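Local coordinates for transmembrane oligosaccharyl transferase, putative (Archaeoglobus fulgidus, PDB 3VGP), which is a putative archaeal member of the AglB family of membrane proteins, represented here by its C-terminal globular domain of mixed helices and strands, at residues E6-A11 against G154-F159; S34-W39 against V63-F68; R87-A92 against Y134-E139. The protein carries 1 engineered substitution. One frame throughout, in Å; residues are numbered along the deposited sequence.

Contact 1: residues E6-A11 against G154-F159; sequences EDWKEA and GDVKIF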
loop_
_atom_site.group_PDB
_atom_site.type_symbol
_atom_site.label_atom_id
_atom_site.label_comp_id
_atom_site.label_asym_id
_atom_site.label_seq_id
_atom_site.Cartn_x
_atom_site.Cartn_y
_atom_site.Cartn_z
ATOM N N GLU A 6 -1.633 -16.145 5.842
ATOM C CA GLU A 6 -0.805 -16.921 4.933
ATOM C C GLU A 6 -0.683 -16.227 3.582
ATOM O O GLU A 6 0.380 -16.247 2.962
ATOM C CB GLU A 6 -1.396 -18.318 4.753
ATOM C CG GLU A 6 -0.417 -19.430 5.085
ATOM C CD GLU A 6 0.360 -19.154 6.359
ATOM O OE1 GLU A 6 -0.270 -18.834 7.393
ATOM O OE2 GLU A 6 1.606 -19.257 6.328
ATOM N N ASP A 7 -1.771 -15.613 3.126
ATOM C CA ASP A 7 -1.747 -14.915 1.846
ATOM C C ASP A 7 -0.763 -13.756 1.899
ATOM O O ASP A 7 -0.048 -13.499 0.932
ATOM C CB ASP A 7 -3.134 -14.382 1.483
ATOM C CG ASP A 7 -4.120 -15.484 1.170
ATOM O OD1 ASP A 7 -3.713 -16.481 0.539
ATOM O OD2 ASP A 7 -5.304 -15.346 1.538
ATOM N N TRP A 8 -0.729 -13.052 3.028
ATOM C CA TRP A 8 0.190 -11.931 3.165
ATOM C C TRP A 8 1.630 -12.415 3.190
ATOM O O TRP A 8 2.496 -11.832 2.537
ATOM C CB TRP A 8 -0.107 -11.128 4.435
ATOM C CG TRP A 8 -1.053 -9.992 4.207
ATOM C CD1 TRP A 8 -2.364 -9.922 4.582
ATOM C CD2 TRP A 8 -0.761 -8.765 3.530
ATOM N NE1 TRP A 8 -2.907 -8.723 4.180
ATOM C CE2 TRP A 8 -1.945 -7.995 3.531
ATOM C CE3 TRP A 8 0.385 -8.241 2.920
ATOM C CZ2 TRP A 8 -2.014 -6.728 2.947
ATOM C CZ3 TRP A 8 0.316 -6.980 2.338
ATOM C CH2 TRP A 8 -0.877 -6.239 2.357
ATOM N N LYS A 9 1.888 -13.482 3.944
ATOM C CA LYS A 9 3.237 -14.027 4.029
ATOM C C LYS A 9 3.710 -14.491 2.656
ATOM O O LYS A 9 4.866 -14.284 2.292
ATOM C CB LYS A 9 3.287 -15.184 5.032
ATOM C CG LYS A 9 3.137 -14.740 6.482
ATOM C CD LYS A 9 3.233 -15.918 7.444
ATOM C CE LYS A 9 3.147 -15.458 8.893
ATOM N NZ LYS A 9 3.219 -16.604 9.849
ATOM N N GLU A 10 2.803 -15.114 1.905
ATOM C CA GLU A 10 3.094 -15.597 0.557
ATOM C C GLU A 10 3.392 -14.433 -0.383
ATOM O O GLU A 10 4.331 -14.483 -1.176
ATOM C CB GLU A 10 1.900 -16.367 -0.005
ATOM C CG GLU A 10 1.948 -17.871 0.162
ATOM C CD GLU A 10 0.780 -18.547 -0.536
ATOM O OE1 GLU A 10 -0.349 -18.500 -0.001
ATOM O OE2 GLU A 10 0.990 -19.111 -1.632
ATOM N N ALA A 11 2.565 -13.397 -0.306
ATOM C CA ALA A 11 2.743 -12.223 -1.147
ATOM C C ALA A 11 4.096 -11.587 -0.851
ATOM O O ALA A 11 4.841 -11.234 -1.765
ATOM C CB ALA A 11 1.621 -11.223 -0.890
ATOM N N GLY A 154 -5.133 -14.769 -2.657
ATOM C CA GLY A 154 -6.359 -14.597 -1.902
ATOM C C GLY A 154 -6.877 -13.235 -2.328
ATOM O O GLY A 154 -7.058 -12.991 -3.521
ATOM N N ASP A 155 -7.102 -12.334 -1.377
ATOM C CA ASP A 155 -7.570 -11.000 -1.732
ATOM C C ASP A 155 -6.435 -9.987 -1.635
ATOM O O ASP A 155 -6.653 -8.782 -1.747
ATOM C CB ASP A 155 -8.742 -10.562 -0.849
ATOM C CG ASP A 155 -8.425 -10.635 0.626
ATOM O OD1 ASP A 155 -8.386 -11.758 1.168
ATOM O OD2 ASP A 155 -8.212 -9.571 1.244
ATOM N N VAL A 156 -5.221 -10.484 -1.419
ATOM C CA VAL A 156 -4.049 -9.620 -1.353
ATOM C C VAL A 156 -3.628 -9.403 -2.806
ATOM O O VAL A 156 -3.319 -10.364 -3.514
ATOM C CB VAL A 156 -2.887 -10.288 -0.579
ATOM C CG1 VAL A 156 -1.697 -9.338 -0.502
ATOM C CG2 VAL A 156 -3.338 -10.666 0.817
ATOM N N LYS A 157 -3.628 -8.150 -3.249
ATOM C CA LYS A 157 -3.267 -7.835 -4.629
ATOM C C LYS A 157 -1.950 -7.073 -4.703
ATOM O O LYS A 157 -1.743 -6.112 -3.967
ATOM C CB LYS A 157 -4.373 -7.005 -5.289
ATOM C CG LYS A 157 -5.730 -7.691 -5.317
ATOM C CD LYS A 157 -6.766 -6.863 -6.059
ATOM C CE LYS A 157 -8.132 -7.548 -6.016
ATOM N NZ LYS A 157 -9.168 -6.816 -6.786
ATOM N N ILE A 158 -1.066 -7.511 -5.596
ATOM C CA ILE A 158 0.230 -6.866 -5.775
ATOM C C ILE A 158 0.237 -6.108 -7.096
ATOM O O ILE A 158 0.009 -6.686 -8.157
ATOM C CB ILE A 158 1.382 -7.899 -5.776
ATOM C CG1 ILE A 158 1.421 -8.631 -4.430
ATOM C CG2 ILE A 158 2.719 -7.198 -6.015
ATOM C CD1 ILE A 158 2.470 -9.715 -4.354
ATOM N N PHE A 159 0.488 -4.806 -7.015
ATOM C CA PHE A 159 0.533 -3.943 -8.188
ATOM C C PHE A 159 1.964 -3.487 -8.413
ATOM O O PHE A 159 2.676 -3.173 -7.462
ATOM C CB PHE A 159 -0.348 -2.712 -7.969
ATOM C CG PHE A 159 -1.811 -3.027 -7.817
ATOM C CD1 PHE A 159 -2.649 -3.045 -8.925
ATOM C CD2 PHE A 159 -2.345 -3.313 -6.566
ATOM C CE1 PHE A 159 -3.999 -3.339 -8.792
ATOM C CE2 PHE A 159 -3.695 -3.612 -6.419
ATOM C CZ PHE A 159 -4.524 -3.625 -7.532
HETATM O O HOH W 1 -6.212 -12.918 1.476
#
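Gly154 opens the second segment, its CA 3.7 Å from OD2 of Asp7. Its backbone has a positive phi of 74°, and the absence of a side chain lets the carboxylate come this close to the turn. Asp155 follows, and its OD1 accepts a hydrogen bond from a water at 2.5 Å. The same water donates to OD2 of Asp7 at 2.6 Å, so one molecule bridges two carboxylates and probably eases the repulsion between them. The other oxygen of Asp155, OD2, is held by the backbone N of Asp93.

Val156 carries most of the apolar contact. Its CG1 stands anti to the backbone N, which spreads the two methyls toward the helix. CG2 drops almost along the normal of the five-membered ring of Trp8, 3.9 Å from its centroid, in a CH-pi contact. CG1 lies over the same face nearer the rim and also meets CB of Ala11 at 3.8 Å. A branched residue suits this place because its two methyls can touch Trp8 and Ala11 at once.

Lys157 turns its side chain from the helix, and its NZ binds His137 O and Asn140 OD1. Ile158 sets off across the line to the helix, and its extended chain (chi2 177°) brings CD1 to 3.9 Å from CB of Ala11, whose small methyl permits the close approach.

Helix 6-11 and strand 156-159 run nearly parallel, 20° apart with axes 9.1 Å from each other. Contact through Val156 and Ile158, with Lys157 directed away, to a helix laid along the strand is typical of helix-on-sheet layering in alpha/beta folds.

Contact 2: residues S34-W39 against V63-F68; sequences SVMSWW and VDAAKF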
loop_
_atom_site.group_PDB
_atom_site.type_symbol
_atom_site.label_atom_id
_atom_site.label_comp_id
_atom_site.label_asym_id
_atom_site.label_seq_id
_atom_site.Cartn_x
_atom_site.Cartn_y
_atom_site.Cartn_z
ATOM N N SER A 34 11.181 -0.621 -1.359
ATOM C CA SER A 34 10.547 -1.263 -2.503
ATOM C C SER A 34 9.064 -1.571 -2.443
ATOM O O SER A 34 8.400 -1.604 -3.479
ATOM C CB SER A 34 11.281 -2.568 -2.813
ATOM O OG SER A 34 12.643 -2.324 -3.103
ATOM N N VAL A 35 8.549 -1.809 -1.247
ATOM C CA VAL A 35 7.149 -2.171 -1.105
ATOM C C VAL A 35 6.340 -1.187 -0.282
ATOM O O VAL A 35 6.731 -0.820 0.825
ATOM C CB VAL A 35 7.021 -3.569 -0.458
ATOM C CG1 VAL A 35 5.546 -3.958 -0.329
ATOM C CG2 VAL A 35 7.792 -4.595 -1.282
HETATM N N MSE A 36 5.217 -0.749 -0.838
HETATM C CA MSE A 36 4.331 0.152 -0.121
HETATM C C MSE A 36 3.074 -0.603 0.268
HETATM O O MSE A 36 2.330 -1.075 -0.595
HETATM C CB MSE A 36 3.935 1.348 -0.971
HETATM C CG MSE A 36 2.903 2.199 -0.269
HETATM SE SE MSE A 36 2.446 3.706 -1.312
HETATM C CE MSE A 36 3.967 4.788 -0.917
ATOM N N SER A 37 2.836 -0.713 1.569
ATOM C CA SER A 37 1.667 -1.424 2.065
ATOM C C SER A 37 1.264 -0.821 3.402
ATOM O O SER A 37 1.998 -0.003 3.964
ATOM C CB SER A 37 2.004 -2.909 2.241
ATOM O OG SER A 37 0.844 -3.681 2.503
ATOM N N TRP A 38 0.096 -1.219 3.901
ATOM C CA TRP A 38 -0.395 -0.727 5.178
ATOM C C TRP A 38 0.035 -1.736 6.226
ATOM O O TRP A 38 -0.525 -2.828 6.326
ATOM C CB TRP A 38 -1.917 -0.605 5.168
ATOM C CG TRP A 38 -2.452 0.052 6.404
ATOM C CD1 TRP A 38 -3.269 -0.509 7.347
ATOM C CD2 TRP A 38 -2.204 1.392 6.835
ATOM N NE1 TRP A 38 -3.544 0.400 8.337
ATOM C CE2 TRP A 38 -2.905 1.577 8.048
ATOM C CE3 TRP A 38 -1.459 2.456 6.314
ATOM C CZ2 TRP A 38 -2.879 2.783 8.750
ATOM C CZ3 TRP A 38 -1.435 3.658 7.013
ATOM C CH2 TRP A 38 -2.140 3.809 8.218
ATOM N N TRP A 39 1.033 -1.354 7.011
ATOM C CA TRP A 39 1.582 -2.232 8.026
ATOM C C TRP A 39 1.104 -2.028 9.446
ATOM O O TRP A 39 0.734 -0.927 9.847
ATOM C CB TRP A 39 3.107 -2.109 8.067
ATOM C CG TRP A 39 3.826 -2.668 6.896
ATOM C CD1 TRP A 39 4.167 -2.012 5.750
ATOM C CD2 TRP A 39 4.315 -4.004 6.759
ATOM N NE1 TRP A 39 4.844 -2.859 4.906
ATOM C CE2 TRP A 39 4.947 -4.089 5.503
ATOM C CE3 TRP A 39 4.280 -5.140 7.582
ATOM C CZ2 TRP A 39 5.543 -5.268 5.043
ATOM C CZ3 TRP A 39 4.872 -6.313 7.124
ATOM C CH2 TRP A 39 5.495 -6.365 5.866
ATOM N N VAL A 63 2.466 7.135 6.946
ATOM C CA VAL A 63 1.968 8.372 6.367
ATOM C C VAL A 63 2.062 8.287 4.851
ATOM O O VAL A 63 1.147 8.711 4.152
ATOM C CB VAL A 63 2.763 9.587 6.868
ATOM C CG1 VAL A 63 2.333 10.836 6.112
ATOM C CG2 VAL A 63 2.523 9.769 8.362
ATOM N N ASP A 64 3.166 7.740 4.344
ATOM C CA ASP A 64 3.331 7.588 2.897
ATOM C C ASP A 64 2.167 6.773 2.336
ATOM O O ASP A 64 1.514 7.176 1.376
ATOM C CB ASP A 64 4.619 6.830 2.542
ATOM C CG ASP A 64 5.879 7.657 2.724
ATOM O OD1 ASP A 64 5.790 8.890 2.873
ATOM O OD2 ASP A 64 6.973 7.049 2.694
ATOM N N ALA A 65 1.929 5.610 2.928
ATOM C CA ALA A 65 0.864 4.736 2.453
ATOM C C ALA A 65 -0.521 5.362 2.565
ATOM O O ALA A 65 -1.338 5.230 1.659
ATOM C CB ALA A 65 0.909 3.401 3.197
ATOM N N ALA A 66 -0.784 6.050 3.670
ATOM C CA ALA A 66 -2.084 6.681 3.860
ATOM C C ALA A 66 -2.313 7.798 2.835
ATOM O O ALA A 66 -3.387 7.895 2.243
ATOM C CB ALA A 66 -2.198 7.226 5.285
ATOM N N LYS A 67 -1.307 8.640 2.619
ATOM C CA LYS A 67 -1.441 9.723 1.651
ATOM C C LYS A 67 -1.635 9.153 0.250
ATOM O O LYS A 67 -2.390 9.692 -0.561
ATOM C CB LYS A 67 -0.192 10.609 1.670
ATOM C CG LYS A 67 -0.019 11.441 2.936
ATOM C CD LYS A 67 -1.047 12.560 3.029
ATOM C CE LYS A 67 -0.744 13.475 4.212
ATOM N NZ LYS A 67 -1.740 14.578 4.353
ATOM N N PHE A 68 -0.943 8.057 -0.026
ATOM C CA PHE A 68 -1.025 7.405 -1.326
ATOM C C PHE A 68 -2.407 6.798 -1.545
ATOM O O PHE A 68 -3.057 7.063 -2.555
ATOM C CB PHE A 68 0.043 6.308 -1.415
ATOM C CG PHE A 68 -0.030 5.479 -2.668
ATOM C CD1 PHE A 68 0.711 5.819 -3.791
ATOM C CD2 PHE A 68 -0.843 4.353 -2.719
ATOM C CE1 PHE A 68 0.644 5.049 -4.947
ATOM C CE2 PHE A 68 -0.919 3.578 -3.870
ATOM C CZ PHE A 68 -0.171 3.929 -4.986
#
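OD2 of Asp64 is gripped twice, by a salt bridge from NE of Arg84 and a hydrogen bond with OH of Tyr33. These partners pay for burying a carboxylate beside an apolar interface and probably keep it ionised. The interface itself centres on a Met-aromatic contact, and it ends at Trp38, the first tryptophan of the WWDYG sequence motif of this family.

Met36, present as selenomethionine, leaves the strand fully extended through its first two torsions (174° and 179°) and bends only at chi3, -79°. The straight part spans the gap to helix 63-68, while the bend swings CE aside to CB of Asp64, 4.1 Å away. SE rests over one face of the Phe68 ring, 3.7 Å from its centroid and displaced toward the CG side of the rim. The approach to CG is tight, at 3.3 Å from SE. A long, flexible and polarisable side chain is well suited to reach across and settle on an aromatic face.

Between these groups the helix offers alanines, whose small size brings its backbone close. CB of Ala65 points at the strand and meets O of Ser37 at 3.7 Å. Trp38, its CG anti to the backbone N, brings the six-membered part of its indole to the helix and also touches Ile108 and Ile111 of helix 105-111. That part of the ring meets two successive helix residues: CE3 brings the ring edge to CB of Ala65 at 4.0 Å, and CZ3 meets CB of Ala66 obliquely at 4.0 Å.

Contact 3: residues R87-A92 against Y134-E139; sequences RYVVTA and YRLHME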
loop_
_atom_site.group_PDB
_atom_site.type_symbol
_atom_site.label_atom_id
_atom_site.label_comp_id
_atom_site.label_asym_id
_atom_site.label_seq_id
_atom_site.Cartn_x
_atom_site.Cartn_y
_atom_site.Cartn_z
ATOM N N ARG A 87 8.500 -0.197 -5.969
ATOM C CA ARG A 87 8.251 -1.025 -7.145
ATOM C C ARG A 87 6.885 -1.684 -7.025
ATOM O O ARG A 87 6.176 -1.850 -8.020
ATOM C CB ARG A 87 9.309 -2.118 -7.281
ATOM C CG ARG A 87 9.019 -3.074 -8.427
ATOM C CD ARG A 87 10.116 -4.108 -8.600
ATOM N NE ARG A 87 9.832 -4.999 -9.721
ATOM C CZ ARG A 87 10.593 -6.030 -10.067
ATOM N NH1 ARG A 87 10.250 -6.786 -11.100
ATOM N NH2 ARG A 87 11.697 -6.305 -9.379
ATOM N N TYR A 88 6.523 -2.052 -5.800
ATOM C CA TYR A 88 5.246 -2.707 -5.550
ATOM C C TYR A 88 4.355 -1.995 -4.548
ATOM O O TYR A 88 4.822 -1.448 -3.546
ATOM C CB TYR A 88 5.472 -4.130 -5.039
ATOM C CG TYR A 88 6.181 -5.045 -6.012
ATOM C CD1 TYR A 88 5.622 -5.337 -7.253
ATOM C CD2 TYR A 88 7.402 -5.628 -5.682
ATOM C CE1 TYR A 88 6.264 -6.193 -8.146
ATOM C CE2 TYR A 88 8.057 -6.485 -6.571
ATOM C CZ TYR A 88 7.477 -6.760 -7.800
ATOM O OH TYR A 88 8.109 -7.602 -8.690
ATOM N N VAL A 89 3.059 -2.018 -4.840
ATOM C CA VAL A 89 2.041 -1.459 -3.965
ATOM C C VAL A 89 1.117 -2.647 -3.701
ATOM O O VAL A 89 0.714 -3.342 -4.633
ATOM C CB VAL A 89 1.240 -0.330 -4.649
ATOM C CG1 VAL A 89 0.092 0.094 -3.751
ATOM C CG2 VAL A 89 2.149 0.864 -4.915
ATOM N N VAL A 90 0.781 -2.884 -2.441
ATOM C CA VAL A 90 -0.055 -4.031 -2.104
ATOM C C VAL A 90 -1.342 -3.632 -1.401
ATOM O O VAL A 90 -1.323 -2.820 -0.478
ATOM C CB VAL A 90 0.713 -5.012 -1.195
ATOM C CG1 VAL A 90 -0.084 -6.298 -1.016
ATOM C CG2 VAL A 90 2.081 -5.305 -1.791
ATOM N N THR A 91 -2.454 -4.214 -1.841
ATOM C CA THR A 91 -3.759 -3.936 -1.245
ATOM C C THR A 91 -4.387 -5.247 -0.771
ATOM O O THR A 91 -3.857 -6.325 -1.029
ATOM C CB THR A 91 -4.723 -3.250 -2.253
ATOM O OG1 THR A 91 -5.017 -4.141 -3.339
ATOM C CG2 THR A 91 -4.087 -1.974 -2.812
ATOM N N ALA A 92 -5.504 -5.142 -0.058
ATOM C CA ALA A 92 -6.218 -6.314 0.448
ATOM C C ALA A 92 -7.608 -5.847 0.855
ATOM O O ALA A 92 -7.825 -4.653 1.064
ATOM C CB ALA A 92 -5.488 -6.910 1.649
ATOM N N TYR A 134 -9.413 2.766 -4.357
ATOM C CA TYR A 134 -10.593 2.159 -4.966
ATOM C C TYR A 134 -10.224 1.700 -6.374
ATOM O O TYR A 134 -10.515 0.570 -6.772
ATOM C CB TYR A 134 -11.748 3.166 -5.054
ATOM C CG TYR A 134 -12.941 2.634 -5.824
ATOM C CD1 TYR A 134 -13.993 1.991 -5.167
ATOM C CD2 TYR A 134 -12.995 2.734 -7.213
ATOM C CE1 TYR A 134 -15.070 1.458 -5.878
ATOM C CE2 TYR A 134 -14.066 2.205 -7.935
ATOM C CZ TYR A 134 -15.098 1.570 -7.259
ATOM O OH TYR A 134 -16.160 1.056 -7.967
ATOM N N ARG A 135 -9.577 2.581 -7.129
ATOM C CA ARG A 135 -9.183 2.257 -8.492
ATOM C C ARG A 135 -8.187 1.110 -8.565
ATOM O O ARG A 135 -8.089 0.436 -9.588
ATOM C CB ARG A 135 -8.642 3.501 -9.190
ATOM C CG ARG A 135 -9.748 4.330 -9.833
ATOM C CD ARG A 135 -9.277 5.726 -10.147
ATOM N NE ARG A 135 -9.267 6.557 -8.950
ATOM C CZ ARG A 135 -8.745 7.775 -8.894
ATOM N NH1 ARG A 135 -8.184 8.308 -9.972
ATOM N NH2 ARG A 135 -8.789 8.461 -7.763
ATOM N N LEU A 136 -7.444 0.888 -7.486
ATOM C CA LEU A 136 -6.504 -0.224 -7.461
ATOM C C LEU A 136 -7.246 -1.518 -7.136
ATOM O O LEU A 136 -7.403 -2.398 -7.985
ATOM C CB LEU A 136 -5.409 -0.002 -6.403
ATOM C CG LEU A 136 -4.335 1.048 -6.698
ATOM C CD1 LEU A 136 -3.538 1.357 -5.445
ATOM C CD2 LEU A 136 -3.416 0.519 -7.787
ATOM N N HIS A 137 -7.729 -1.613 -5.904
ATOM C CA HIS A 137 -8.393 -2.820 -5.435
ATOM C C HIS A 137 -9.748 -3.177 -6.038
ATOM O O HIS A 137 -10.005 -4.347 -6.326
ATOM C CB HIS A 137 -8.531 -2.763 -3.915
ATOM C CG HIS A 137 -8.676 -4.105 -3.272
ATOM N ND1 HIS A 137 -7.604 -4.947 -3.065
ATOM C CD2 HIS A 137 -9.765 -4.758 -2.804
ATOM C CE1 HIS A 137 -8.028 -6.060 -2.492
ATOM N NE2 HIS A 137 -9.335 -5.970 -2.323
HETATM N N MSE A 138 -10.620 -2.190 -6.212
HETATM C CA MSE A 138 -11.951 -2.462 -6.755
HETATM C C MSE A 138 -11.984 -2.626 -8.269
HETATM O O MSE A 138 -12.840 -3.337 -8.791
HETATM C CB MSE A 138 -12.938 -1.352 -6.370
HETATM C CG MSE A 138 -12.956 -0.969 -4.902
HETATM SE SE MSE A 138 -12.905 -2.425 -3.660
HETATM C CE MSE A 138 -11.306 -1.900 -2.769
ATOM N N GLU A 139 -11.056 -1.981 -8.974
ATOM C CA GLU A 139 -11.032 -2.060 -10.434
ATOM C C GLU A 139 -9.767 -2.691 -11.004
ATOM O O GLU A 139 -9.549 -2.643 -12.211
ATOM C CB GLU A 139 -11.182 -0.665 -11.045
ATOM C CG GLU A 139 -12.368 0.128 -10.543
ATOM C CD GLU A 139 -12.580 1.409 -11.326
ATOM O OE1 GLU A 139 -11.579 2.047 -11.720
ATOM O OE2 GLU A 139 -13.753 1.786 -11.541
#
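The imidazole of His137 has the carbonyl O of Ala92 above one face, toward the rim and 3.8 Å from the plane, and OG1 of Thr91 at its edge. OG1 lies in the ring plane, 2.7 Å from ND1, in a short hydrogen bond for which either atom could be the donor. The other nitrogen, NE2, is bonded to OD1 of Asp93, so both nitrogens have partners and the ring cannot easily turn. The nearby carboxylate would tend to polarise the imidazole and might stabilise a positive charge on it. Between the two nitrogens, His137 CE1 is 3.4 Å from Ala92 C, where CB of the alanine points away and the ring meets the backbone.

Strand 88-91 is an inner strand of the mixed sheet, and helix 134-138 crosses over it at -68° with axes 9.2 Å apart, on the sheet face turned from helix 6-20. Hence Val89 and Thr91 point to the helix, while Val90 points to the other side and packs on Trp8. Residues 134-138 include a wider, pi-type turn.

Thr91 serves two neighbours because it is branched. With chi1 at 65° OG1 occupies the crowded position between backbone N and carbonyl carbon, from where it meets the histidine edge. CG2 instead goes toward Leu136, anti to the carbonyl carbon of its own residue, so that the polar branch is given to the histidine and the apolar one to the leucine. The CD1 methyl of Leu136 also reaches CG1 of Val89 at 4.2 Å.

How the contacts relate
From the N terminus, helix 6-20 supplies the first half of contact 1, whose partner arrives only near the C terminus, so this contact closes a loop spanning almost the whole chain. Within that loop contact 2 closes a short excursion from strand 35-36 to helix 58-69, and contact 3 then closes another from strand 88-91 to helix 132-138. These two lie in series, and nothing crosses. The mixed sheet unites them: strand 88-91 lies between strands 35-36 and 156-161, with Met36 N close to Tyr88 O and Phe159 N close to Val89 O. Phe68 joins contact 2 to Leu136 of contact 3, and Trp8 reaches Ser37.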